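Local coordinates for protein EreC (PDB 6XCQ) that probably inactivates macrolide antibiotics such as erythromycin by hydrolysing the ester of their lactone ring, conferring macrolide resistance, at residues A[284-289]-A[327-332]. The protein carries 1 engineered substitution. Numbering follows the deposited sequence.
Sequences YMAGVV and GQHLAE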
ATOM      1  N   TYR A 284       0.785   2.431  10.900  1.00 14.26           N
ATOM      2  CA  TYR A 284       0.046   3.588  10.409  1.00 17.35           C
ATOM      3  C   TYR A 284      -1.009   3.179   9.389  1.00 19.08           C
ATOM      4  O   TYR A 284      -2.190   3.509   9.538  1.00 14.26           O
ATOM      5  CB  TYR A 284       1.004   4.610   9.796  1.00 17.90           C
ATOM      6  CG  TYR A 284       0.267   5.779   9.208  1.00 19.97           C
ATOM      7  CD1 TYR A 284      -0.160   6.824  10.020  1.00 18.05           C
ATOM      8  CD2 TYR A 284      -0.035   5.830   7.848  1.00 19.46           C
ATOM      9  CE1 TYR A 284      -0.849   7.900   9.502  1.00 28.49           C
ATOM     10  CE2 TYR A 284      -0.719   6.904   7.316  1.00 22.13           C
ATOM     11  CZ  TYR A 284      -1.124   7.938   8.151  1.00 31.25           C
ATOM     12  OH  TYR A 284      -1.811   9.015   7.649  1.00 24.15           O
ATOM     13  N   MET A 285      -0.592   2.466   8.330  1.00 11.90           N
ATOM     14  CA  MET A 285      -1.538   1.997   7.317  1.00 15.11           C
ATOM     15  C   MET A 285      -2.701   1.215   7.928  1.00 15.39           C
ATOM     16  O   MET A 285      -3.862   1.429   7.559  1.00 16.89           O
ATOM     17  CB  MET A 285      -0.807   1.135   6.280  1.00 15.98           C
ATOM     18  CG  MET A 285       0.087   1.973   5.381  1.00 19.43           C
ATOM     19  SD  MET A 285       0.645   1.060   3.946  1.00 35.77           S
ATOM     20  CE  MET A 285       1.774   0.001   4.784  1.00 14.32           C
ATOM     21  N   ALA A 286      -2.407   0.287   8.850  1.00 14.71           N
ATOM     22  CA  ALA A 286      -3.477  -0.475   9.496  1.00 12.41           C
ATOM     23  C   ALA A 286      -4.429   0.449  10.245  1.00 12.52           C
ATOM     24  O   ALA A 286      -5.648   0.242  10.229  1.00 16.76           O
ATOM     25  CB  ALA A 286      -2.903  -1.514  10.461  1.00 12.07           C
ATOM     26  N   GLY A 287      -3.881   1.465  10.909  1.00 15.60           N
ATOM     27  CA  GLY A 287      -4.717   2.439  11.592  1.00 20.27           C
ATOM     28  C   GLY A 287      -5.639   3.198  10.653  1.00 17.93           C
ATOM     29  O   GLY A 287      -6.825   3.372  10.941  1.00 18.57           O
ATOM     30  N   VAL A 288      -5.108   3.669   9.519  1.00 17.11           N
ATOM     31  CA  VAL A 288      -5.955   4.421   8.588  1.00 18.42           C
ATOM     32  C   VAL A 288      -7.091   3.542   8.078  1.00 23.25           C
ATOM     33  O   VAL A 288      -8.246   3.977   8.026  1.00 21.98           O
ATOM     34  CB  VAL A 288      -5.122   5.018   7.434  1.00 11.26           C
ATOM     35  CG1 VAL A 288      -6.027   5.571   6.350  1.00 24.48           C
ATOM     36  CG2 VAL A 288      -4.194   6.120   7.933  1.00 19.59           C
ATOM     37  N   VAL A 289      -6.797   2.278   7.731  1.00 15.60           N
ATOM     38  CA  VAL A 289      -7.835   1.380   7.213  1.00 16.70           C
ATOM     39  C   VAL A 289      -8.886   1.108   8.283  1.00 22.87           C
ATOM     40  O   VAL A 289     -10.096   1.136   8.021  1.00 17.42           O
ATOM     41  CB  VAL A 289      -7.222   0.058   6.704  1.00 12.97           C
ATOM     42  CG1 VAL A 289      -8.321  -0.946   6.366  1.00 17.59           C
ATOM     43  CG2 VAL A 289      -6.357   0.295   5.462  1.00 18.58           C
ATOM     44  N   GLY A 327      -1.172  -6.302   7.745  1.00 14.40           N
ATOM     45  CA  GLY A 327      -2.181  -7.352   7.820  1.00 15.27           C
ATOM     46  C   GLY A 327      -2.303  -8.004   9.189  1.00 15.38           C
ATOM     47  O   GLY A 327      -3.388  -8.456   9.568  1.00 13.78           O
ATOM     48  N   GLN A 328      -1.206  -8.069   9.948  1.00 14.12           N
ATOM     49  CA  GLN A 328      -1.270  -8.695  11.265  1.00 16.16           C
ATOM     50  C   GLN A 328      -2.090  -7.840  12.223  1.00 20.73           C
ATOM     51  O   GLN A 328      -2.814  -8.376  13.074  1.00 19.72           O
ATOM     52  CB  GLN A 328       0.139  -8.949  11.823  1.00 12.05           C
ATOM     53  CG  GLN A 328       0.160  -9.720  13.173  1.00 15.56           C
ATOM     54  CD  GLN A 328       1.547 -10.194  13.607  1.00 19.08           C
ATOM     55  OE1 GLN A 328       2.545  -9.963  12.923  1.00 18.44           O
ATOM     56  NE2 GLN A 328       1.610 -10.873  14.758  1.00 19.53           N
ATOM     57  N   HIS A 329      -2.006  -6.510  12.089  1.00 16.41           N
ATOM     58  CA  HIS A 329      -2.895  -5.631  12.845  1.00 18.24           C
ATOM     59  C   HIS A 329      -4.344  -5.843  12.427  1.00 21.28           C
ATOM     60  O   HIS A 329      -5.229  -6.029  13.270  1.00 17.21           O
ATOM     61  CB  HIS A 329      -2.514  -4.155  12.642  1.00 16.69           C
ATOM     62  CG  HIS A 329      -1.174  -3.768  13.193  1.00 15.18           C
ATOM     63  ND1 HIS A 329      -1.006  -3.259  14.462  1.00 12.66           N
ATOM     64  CD2 HIS A 329       0.061  -3.792  12.632  1.00 12.82           C
ATOM     65  CE1 HIS A 329       0.270  -2.980  14.658  1.00 15.25           C
ATOM     66  NE2 HIS A 329       0.940  -3.291  13.561  1.00 12.74           N
ATOM     67  N   LEU A 330      -4.609  -5.806  11.120  1.00 15.72           N
ATOM     68  CA  LEU A 330      -5.975  -5.943  10.631  1.00 12.58           C
ATOM     69  C   LEU A 330      -6.580  -7.294  10.977  1.00 16.31           C
ATOM     70  O   LEU A 330      -7.789  -7.385  11.231  1.00 22.02           O
ATOM     71  CB  LEU A 330      -6.005  -5.731   9.121  1.00 13.79           C
ATOM     72  CG  LEU A 330      -5.643  -4.325   8.658  1.00 18.71           C
ATOM     73  CD1 LEU A 330      -5.675  -4.279   7.116  1.00 15.96           C
ATOM     74  CD2 LEU A 330      -6.598  -3.289   9.300  1.00 15.69           C
ATOM     75  N   ALA A 331      -5.777  -8.352  10.984  1.00 15.44           N
ATOM     76  CA  ALA A 331      -6.285  -9.657  11.407  1.00 18.41           C
ATOM     77  C   ALA A 331      -6.742  -9.673  12.860  1.00 28.29           C
ATOM     78  O   ALA A 331      -7.429 -10.622  13.260  1.00 25.32           O
ATOM     79  CB  ALA A 331      -5.223 -10.742  11.207  1.00 18.08           C
ATOM     80  N   GLU A 332      -6.368  -8.665  13.650  1.00 21.76           N
ATOM     81  CA  GLU A 332      -6.774  -8.527  15.046  1.00 38.91           C
ATOM     82  C   GLU A 332      -8.201  -8.031  15.225  1.00 28.54           C
ATOM     83  O   GLU A 332      -8.718  -8.113  16.344  1.00 28.16           O
ATOM     84  CB  GLU A 332      -5.863  -7.543  15.778  1.00 33.00           C
ATOM     85  CG  GLU A 332      -4.451  -7.997  16.004  1.00 29.68           C
ATOM     86  CD  GLU A 332      -3.808  -7.253  17.153  1.00 36.98           C
ATOM     87  OE1 GLU A 332      -3.408  -7.913  18.135  1.00 52.20           O
ATOM     88  OE2 GLU A 332      -3.707  -6.005  17.079  1.00 54.86           O
TER
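Ala286 meets His329 methyl to methylene, its CB lying 3.4 Å from CB of His329, a close apolar approach between the interior of helix 279-295 and the short helix 326-330. The CA atoms of Ala286 and Leu330 are 6.1 Å apart, a close approach consistent with the small side chain of Ala286. The same methyl reaches CG of His329 at 3.9 Å, arriving obliquely to the imidazole. CB of His329 points toward helix 279-295 whatever its rotamer, and chi1 of -66°, with CG beside the backbone N, carries the ring past the alanine methyl.

One turn along helix 279-295, Val289 joins through a single branch: its CG1 touches CD2 of Leu330 at 4.1 Å, the two side chains crossing at about a right angle. CD2 of Leu330 also lies 3.8 Å from O of Ala286 and 4.3 Å from CB of Ala286, bridging the turn between Ala286 and Val289. No hydrogen bond spans the segments, and 173 Å² of surface is buried in all, consistent with a small, apolar junction.

Further out, Met326 packs against Ala286 and Met285, while His329 leans on Val324. Val289 and Leu330 both also rest on Leu303, and Val289 reaches Ile155 in a loop. The contact therefore joins helix 279-295 to the short helix 326-330 over strand 301-304, an inner strand of the mixed sheet flanked by strands 62-65 and 94-97.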